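Local coordinates for intracellular protein transport protein USO1 (Saccharomyces cerevisiae S288c, PDB 6LSU), which acts as a membrane tether required for protein transport from the ER to the Golgi complex, this chain being its globular head, at residues V314-P320 / T361-M365. Residues are numbered along the deposited sequence; the frame is centred on the assembly and turned at random.
Sequences VSLTVEP and TAANM
Residues 314-317 are the last turn of helix 301-317, which ends ARM repeat 5; the chain then leaves the helix through Val318 (phi/psi -128/34) and runs extended through Glu319 and Pro320. Residues 361-365 are a regular helical turn near the end of helix 354-366, in ARM repeat 6 of the armadillo-like globular head. The end of the last helix of ARM 5 and the linker into ARM 6 thus pack on helix 354-366 of ARM 6 in the superhelical stack. The backbones come close, with CA atoms 5.4 Å apart for Ser315 and Thr361 and 6.0 Å for Val318 and Asn364. At the helix end, Val318 N hydrogen-bonds to Ser315 O (3.0 Å) and Thr317 OG1, with chi1 p, turns back to Val314 O (3.2 Å). Val314, chi1 t, sets CG1 3.8 Å from Thr361 CG2 and 4.0 Å from Met365 SD, and is also covered by helices 280-287 and 337-346. Val318, chi1 m, lays CG2 3.6 Å from Asn364 CB; helix 325-333 packs on it too. The hydroxyl of Thr361 hydrogen-bonds within its own helix to Val357 O. Asn364, chi1 m, points toward the first helix and loses the most surface here; its OD1 lies 3.9 Å from Pro320 CD, while its amide ties the two helices together by a hydrogen bond from Asn364 ND2 to Ser315 OG, 3.1 Å long with an N-H...O angle of 145°.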
ATOM      1  N   VAL A 314      -8.866  -5.718  -4.866  1.00 44.60           N
ATOM      2  CA  VAL A 314      -9.243  -4.778  -5.963  1.00 46.76           C
ATOM      3  C   VAL A 314      -7.987  -4.207  -6.632  1.00 51.17           C
ATOM      4  O   VAL A 314      -7.917  -4.279  -7.883  1.00 54.07           O
ATOM      5  CB  VAL A 314     -10.175  -3.660  -5.499  1.00 48.47           C
ATOM      6  CG1 VAL A 314     -10.567  -2.784  -6.655  1.00 45.45           C
ATOM      7  CG2 VAL A 314     -11.438  -4.212  -4.822  1.00 53.45           C
ATOM      8  N   SER A 315      -6.996  -3.749  -5.850  1.00 52.91           N
ATOM      9  CA  SER A 315      -5.784  -3.074  -6.384  1.00 57.34           C
ATOM     10  C   SER A 315      -4.986  -3.991  -7.305  1.00 58.95           C
ATOM     11  O   SER A 315      -4.643  -3.524  -8.366  1.00 63.24           O
ATOM     12  CB  SER A 315      -4.885  -2.529  -5.323  1.00 58.81           C
ATOM     13  OG  SER A 315      -5.248  -1.220  -4.955  1.00 56.41           O
ATOM     14  N   LEU A 316      -4.721  -5.232  -6.897  1.00 63.03           N
ATOM     15  CA  LEU A 316      -4.031  -6.282  -7.708  1.00 66.34           C
ATOM     16  C   LEU A 316      -4.507  -6.330  -9.158  1.00 67.05           C
ATOM     17  O   LEU A 316      -3.638  -6.390 -10.048  1.00 69.17           O
ATOM     18  CB  LEU A 316      -4.281  -7.651  -7.066  1.00 74.43           C
ATOM     19  CG  LEU A 316      -3.609  -7.792  -5.710  1.00 78.03           C
ATOM     20  CD1 LEU A 316      -3.837  -9.170  -5.119  1.00 86.58           C
ATOM     21  CD2 LEU A 316      -2.128  -7.462  -5.849  1.00 79.43           C
ATOM     22  N   THR A 317      -5.826  -6.330  -9.380  1.00 65.29           N
ATOM     23  CA  THR A 317      -6.423  -6.543 -10.719  1.00 60.49           C
ATOM     24  C   THR A 317      -6.107  -5.353 -11.613  1.00 61.91           C
ATOM     25  O   THR A 317      -6.168  -5.549 -12.829  1.00 74.63           O
ATOM     26  CB  THR A 317      -7.936  -6.817 -10.689  1.00 57.88           C
ATOM     27  OG1 THR A 317      -8.698  -5.609 -10.633  1.00 62.19           O
ATOM     28  CG2 THR A 317      -8.298  -7.742  -9.562  1.00 56.68           C
ATOM     29  N   VAL A 318      -5.724  -4.196 -11.054  1.00 61.24           N
ATOM     30  CA  VAL A 318      -5.547  -2.904 -11.797  1.00 58.56           C
ATOM     31  C   VAL A 318      -4.157  -2.338 -11.492  1.00 64.01           C
ATOM     32  O   VAL A 318      -3.989  -1.054 -11.422  1.00 62.91           O
ATOM     33  CB  VAL A 318      -6.654  -1.891 -11.444  1.00 52.42           C
ATOM     34  CG1 VAL A 318      -8.011  -2.365 -11.870  1.00 53.44           C
ATOM     35  CG2 VAL A 318      -6.683  -1.563  -9.973  1.00 51.69           C
ATOM     36  N   GLU A 319      -3.178  -3.222 -11.309  1.00 73.45           N
ATOM     37  CA  GLU A 319      -1.749  -2.809 -11.174  1.00 91.20           C
ATOM     38  C   GLU A 319      -1.352  -2.076 -12.461  1.00 83.70           C
ATOM     39  O   GLU A 319      -1.456  -2.614 -13.557  1.00 82.26           O
ATOM     40  CB  GLU A 319      -0.887  -4.046 -10.861  1.00100.30           C
ATOM     41  CG  GLU A 319       0.624  -3.820 -10.893  1.00112.95           C
ATOM     42  CD  GLU A 319       1.503  -5.059 -10.716  1.00118.85           C
ATOM     43  OE1 GLU A 319       2.739  -4.917 -10.818  1.00114.41           O
ATOM     44  OE2 GLU A 319       0.962  -6.170 -10.470  1.00128.87           O
ATOM     45  N   PRO A 320      -0.875  -0.820 -12.380  1.00 96.60           N
ATOM     46  CA  PRO A 320      -0.503  -0.063 -13.582  1.00102.45           C
ATOM     47  C   PRO A 320       0.664  -0.686 -14.368  1.00106.84           C
ATOM     48  O   PRO A 320       1.550  -1.256 -13.733  1.00106.89           O
ATOM     49  CB  PRO A 320      -0.095   1.316 -13.042  1.00 98.74           C
ATOM     50  CG  PRO A 320       0.254   1.074 -11.585  1.00 97.35           C
ATOM     51  CD  PRO A 320      -0.634  -0.070 -11.138  1.00 99.66           C
ATOM     52  N   THR A 361      -6.659   2.722  -3.612  1.00 51.33           N
ATOM     53  CA  THR A 361      -7.378   1.714  -4.407  1.00 54.82           C
ATOM     54  C   THR A 361      -8.165   2.479  -5.509  1.00 55.38           C
ATOM     55  O   THR A 361      -7.970   2.169  -6.752  1.00 45.13           O
ATOM     56  CB  THR A 361      -8.226   0.797  -3.509  1.00 52.53           C
ATOM     57  OG1 THR A 361      -7.397   0.135  -2.537  1.00 46.91           O
ATOM     58  CG2 THR A 361      -9.001  -0.187  -4.361  1.00 50.61           C
ATOM     59  N   ALA A 362      -9.004   3.453  -5.140  1.00 50.56           N
ATOM     60  CA  ALA A 362      -9.736   4.244  -6.162  1.00 49.96           C
ATOM     61  C   ALA A 362      -8.730   4.826  -7.149  1.00 48.20           C
ATOM     62  O   ALA A 362      -9.070   4.948  -8.304  1.00 50.42           O
ATOM     63  CB  ALA A 362     -10.596   5.351  -5.559  1.00 48.56           C
ATOM     64  N   ALA A 363      -7.531   5.185  -6.717  1.00 51.55           N
ATOM     65  CA  ALA A 363      -6.571   5.856  -7.627  1.00 55.00           C
ATOM     66  C   ALA A 363      -6.129   4.815  -8.675  1.00 47.47           C
ATOM     67  O   ALA A 363      -5.983   5.148  -9.827  1.00 50.12           O
ATOM     68  CB  ALA A 363      -5.423   6.488  -6.852  1.00 51.14           C
ATOM     69  N   ASN A 364      -5.860   3.605  -8.261  1.00 48.28           N
ATOM     70  CA  ASN A 364      -5.501   2.507  -9.193  1.00 52.14           C
ATOM     71  C   ASN A 364      -6.659   2.199 -10.168  1.00 50.93           C
ATOM     72  O   ASN A 364      -6.436   2.057 -11.355  1.00 53.43           O
ATOM     73  CB  ASN A 364      -5.145   1.269  -8.411  1.00 53.72           C
ATOM     74  CG  ASN A 364      -3.753   1.349  -7.842  1.00 56.82           C
ATOM     75  OD1 ASN A 364      -2.819   1.822  -8.507  1.00 51.91           O
ATOM     76  ND2 ASN A 364      -3.635   0.787  -6.645  1.00 63.52           N
ATOM     77  N   MET A 365      -7.881   2.257  -9.683  1.00 49.23           N
ATOM     78  CA  MET A 365      -9.095   2.044 -10.501  1.00 50.97           C
ATOM     79  C   MET A 365      -9.265   3.068 -11.649  1.00 55.09           C
ATOM     80  O   MET A 365      -9.863   2.672 -12.691  1.00 60.78           O
ATOM     81  CB  MET A 365     -10.327   2.087  -9.596  1.00 48.62           C
ATOM     82  CG  MET A 365     -10.285   0.957  -8.543  1.00 51.85           C
ATOM     83  SD  MET A 365     -11.945   0.675  -7.997  1.00 62.44           S
ATOM     84  CE  MET A 365     -11.830   1.050  -6.270  1.00 52.51           C
TER